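Long-range contact in necrotic enteritis toxin B (Clostridium perfringens, PDB 4I0N), which probably inserts into host-cell membranes and forms pores, as a secreted toxin of the leukocidin/hemolysin family with an alpha-hemolysin fold: residues 25-30 and 42-47. Residues are numbered along the deposited sequence; the frame is centred on the assembly and turned at random.
With MG (magnesium ion), chain E.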
loop_
_atom_site.group_PDB
_atom_site.type_symbol
_atom_site.label_atom_id
_atom_site.label_comp_id
_atom_site.label_asym_id
_atom_site.label_seq_id
_atom_site.Cartn_x
_atom_site.Cartn_y
_atom_site.Cartn_z
ATOM N N LYS A 25 -8.243 18.046 -20.029
ATOM C CA LYS A 25 -7.711 16.882 -19.346
ATOM C C LYS A 25 -7.607 15.676 -20.282
ATOM O O LYS A 25 -8.382 15.543 -21.228
ATOM C CB LYS A 25 -8.534 16.532 -18.096
ATOM C CG LYS A 25 -9.927 16.008 -18.373
ATOM C CD LYS A 25 -10.547 15.339 -17.136
ATOM C CE LYS A 25 -12.046 15.116 -17.373
ATOM N NZ LYS A 25 -12.763 14.425 -16.248
ATOM N N TYR A 26 -6.661 14.796 -19.966
ATOM C CA TYR A 26 -6.393 13.575 -20.737
ATOM C C TYR A 26 -6.200 12.464 -19.730
ATOM O O TYR A 26 -5.572 12.691 -18.695
ATOM C CB TYR A 26 -5.082 13.697 -21.520
ATOM C CG TYR A 26 -5.057 14.839 -22.486
ATOM C CD1 TYR A 26 -5.404 14.651 -23.823
ATOM C CD2 TYR A 26 -4.711 16.124 -22.061
ATOM C CE1 TYR A 26 -5.383 15.722 -24.724
ATOM C CE2 TYR A 26 -4.701 17.197 -22.957
ATOM C CZ TYR A 26 -5.035 16.976 -24.278
ATOM O OH TYR A 26 -5.018 18.016 -25.169
ATOM N N THR A 27 -6.683 11.265 -20.039
ATOM C CA THR A 27 -6.502 10.139 -19.126
ATOM C C THR A 27 -5.732 8.994 -19.763
ATOM O O THR A 27 -5.763 8.800 -20.984
ATOM C CB THR A 27 -7.846 9.602 -18.588
ATOM O OG1 THR A 27 -8.700 9.269 -19.684
ATOM C CG2 THR A 27 -8.526 10.642 -17.714
ATOM N N SER A 28 -5.011 8.250 -18.928
ATOM C CA SER A 28 -4.287 7.066 -19.391
ATOM C C SER A 28 -4.125 6.129 -18.227
ATOM O O SER A 28 -4.238 6.543 -17.072
ATOM C CB SER A 28 -2.925 7.457 -19.992
ATOM O OG SER A 28 -2.317 6.325 -20.583
ATOM N N SER A 29 -3.899 4.856 -18.511
ATOM C CA SER A 29 -3.619 3.894 -17.450
ATOM C C SER A 29 -2.786 2.763 -18.019
ATOM O O SER A 29 -2.901 2.436 -19.223
ATOM C CB SER A 29 -4.936 3.324 -16.885
ATOM O OG SER A 29 -4.703 2.389 -15.825
ATOM N N ASP A 30 -1.959 2.156 -17.167
ATOM C CA ASP A 30 -1.320 0.890 -17.520
ATOM C C ASP A 30 -1.247 0.012 -16.280
ATOM O O ASP A 30 -1.392 0.485 -15.148
ATOM C CB ASP A 30 0.074 1.120 -18.117
ATOM C CG ASP A 30 0.497 0.012 -19.053
ATOM O OD1 ASP A 30 -0.246 -0.979 -19.160
ATOM O OD2 ASP A 30 1.577 0.122 -19.673
ATOM N N SER A 42 -2.888 4.892 -12.955
ATOM C CA SER A 42 -3.780 5.642 -13.840
ATOM C C SER A 42 -3.493 7.109 -13.661
ATOM O O SER A 42 -3.158 7.559 -12.558
ATOM C CB SER A 42 -5.259 5.380 -13.519
ATOM O OG SER A 42 -5.503 3.987 -13.588
ATOM N N GLY A 43 -3.642 7.862 -14.745
ATOM C CA GLY A 43 -3.281 9.277 -14.720
ATOM C C GLY A 43 -4.343 10.158 -15.327
ATOM O O GLY A 43 -5.022 9.767 -16.290
ATOM N N THR A 44 -4.491 11.345 -14.745
ATOM C CA THR A 44 -5.235 12.421 -15.387
ATOM C C THR A 44 -4.263 13.579 -15.582
ATOM O O THR A 44 -3.836 14.201 -14.607
ATOM C CB THR A 44 -6.407 12.879 -14.516
ATOM O OG1 THR A 44 -7.184 11.731 -14.153
ATOM C CG2 THR A 44 -7.268 13.873 -15.292
ATOM N N PHE A 45 -3.898 13.838 -16.834
ATOM C CA PHE A 45 -2.999 14.947 -17.173
ATOM C C PHE A 45 -3.840 16.165 -17.426
ATOM O O PHE A 45 -4.875 16.068 -18.109
ATOM C CB PHE A 45 -2.225 14.644 -18.473
ATOM C CG PHE A 45 -1.256 13.480 -18.377
ATOM C CD1 PHE A 45 0.097 13.699 -18.115
ATOM C CD2 PHE A 45 -1.695 12.170 -18.598
ATOM C CE1 PHE A 45 0.990 12.629 -18.045
ATOM C CE2 PHE A 45 -0.793 11.090 -18.540
ATOM C CZ PHE A 45 0.544 11.327 -18.266
ATOM N N ILE A 46 -3.397 17.312 -16.919
ATOM C CA ILE A 46 -4.114 18.558 -17.170
ATOM C C ILE A 46 -3.194 19.489 -17.934
ATOM O O ILE A 46 -2.040 19.678 -17.548
ATOM C CB ILE A 46 -4.590 19.265 -15.863
ATOM C CG1 ILE A 46 -5.471 18.341 -15.014
ATOM C CG2 ILE A 46 -5.362 20.537 -16.178
ATOM C CD1 ILE A 46 -4.776 17.862 -13.780
ATOM N N GLU A 47 -3.705 20.027 -19.034
ATOM C CA GLU A 47 -3.036 21.080 -19.782
ATOM C C GLU A 47 -3.892 22.304 -19.506
ATOM O O GLU A 47 -4.980 22.464 -20.089
ATOM C CB GLU A 47 -2.992 20.774 -21.287
ATOM C CG GLU A 47 -2.178 19.537 -21.661
ATOM C CD GLU A 47 -0.672 19.700 -21.439
ATOM O OE1 GLU A 47 -0.187 20.843 -21.239
ATOM O OE2 GLU A 47 0.028 18.674 -21.503
HETATM MG MG MG E . -0.439 -2.577 -20.679
HETATM O O HOH W 1 1.611 -2.512 -20.749
HETATM O O HOH W 2 -2.530 -2.088 -20.618
HETATM O O HOH W 3 -0.739 -3.979 -19.113
HETATM O O HOH W 4 -0.520 -0.821 -22.331
#
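Ser42 faces Ser29 across an antiparallel beta hairpin, strands 21-34 and 37-47, which belongs to a six-stranded antiparallel sheet of this alpha-hemolysin fold. Their CA atoms are 4.0 Å apart in a non-hydrogen-bonded pair. With Ser42 OG anti to its own carbonyl carbon (chi1 -56°), that oxygen lies 3.4 Å from Ser29 CB.

Gly43 pairs with Ser28 through two backbone hydrogen bonds, the shorter running from Gly43 N to Ser28 O at 2.7 Å. Gly43 adds no side chain to the face it shares with Ser28, whose OG accepts from Ile285 N.

Thr44 returns to the face of Ser42. Its side chain lies beside that of Thr27 and points the same way, Thr27 CG2 approaching Thr44 OG1. The other branch, CG2, is anti to the backbone N and meets Lys25 CD at 4.0 Å, an apolar touch by the aliphatic part of the lysine.

Phe45 forms the second hydrogen-bonded pair, with Tyr26. Phe45 N donates to Tyr26 O at 2.8 Å, and that same oxygen sits in the plane of the Phe45 ring, at its edge. On this face His283, from outside the hairpin, stacks on Tyr26 and meets Phe45 edge-to-face, so one imidazole bridges both strands.

The Glu47 side chain crosses that of Tyr26 at about a right angle, ring and carboxylate planes 72° apart; its OE2 is hydrogen-bonded to His283 NE2. CG does the touching, 3.7 Å from Tyr26 CE2.

At the last residue of segment 25-30, Asp30 turns from the partner strand to bind magnesium through OD1 at 2.2 Å. Four waters also ligate the ion, and water 1 donates a hydrogen bond to Asp30 OD2 at 2.8 Å.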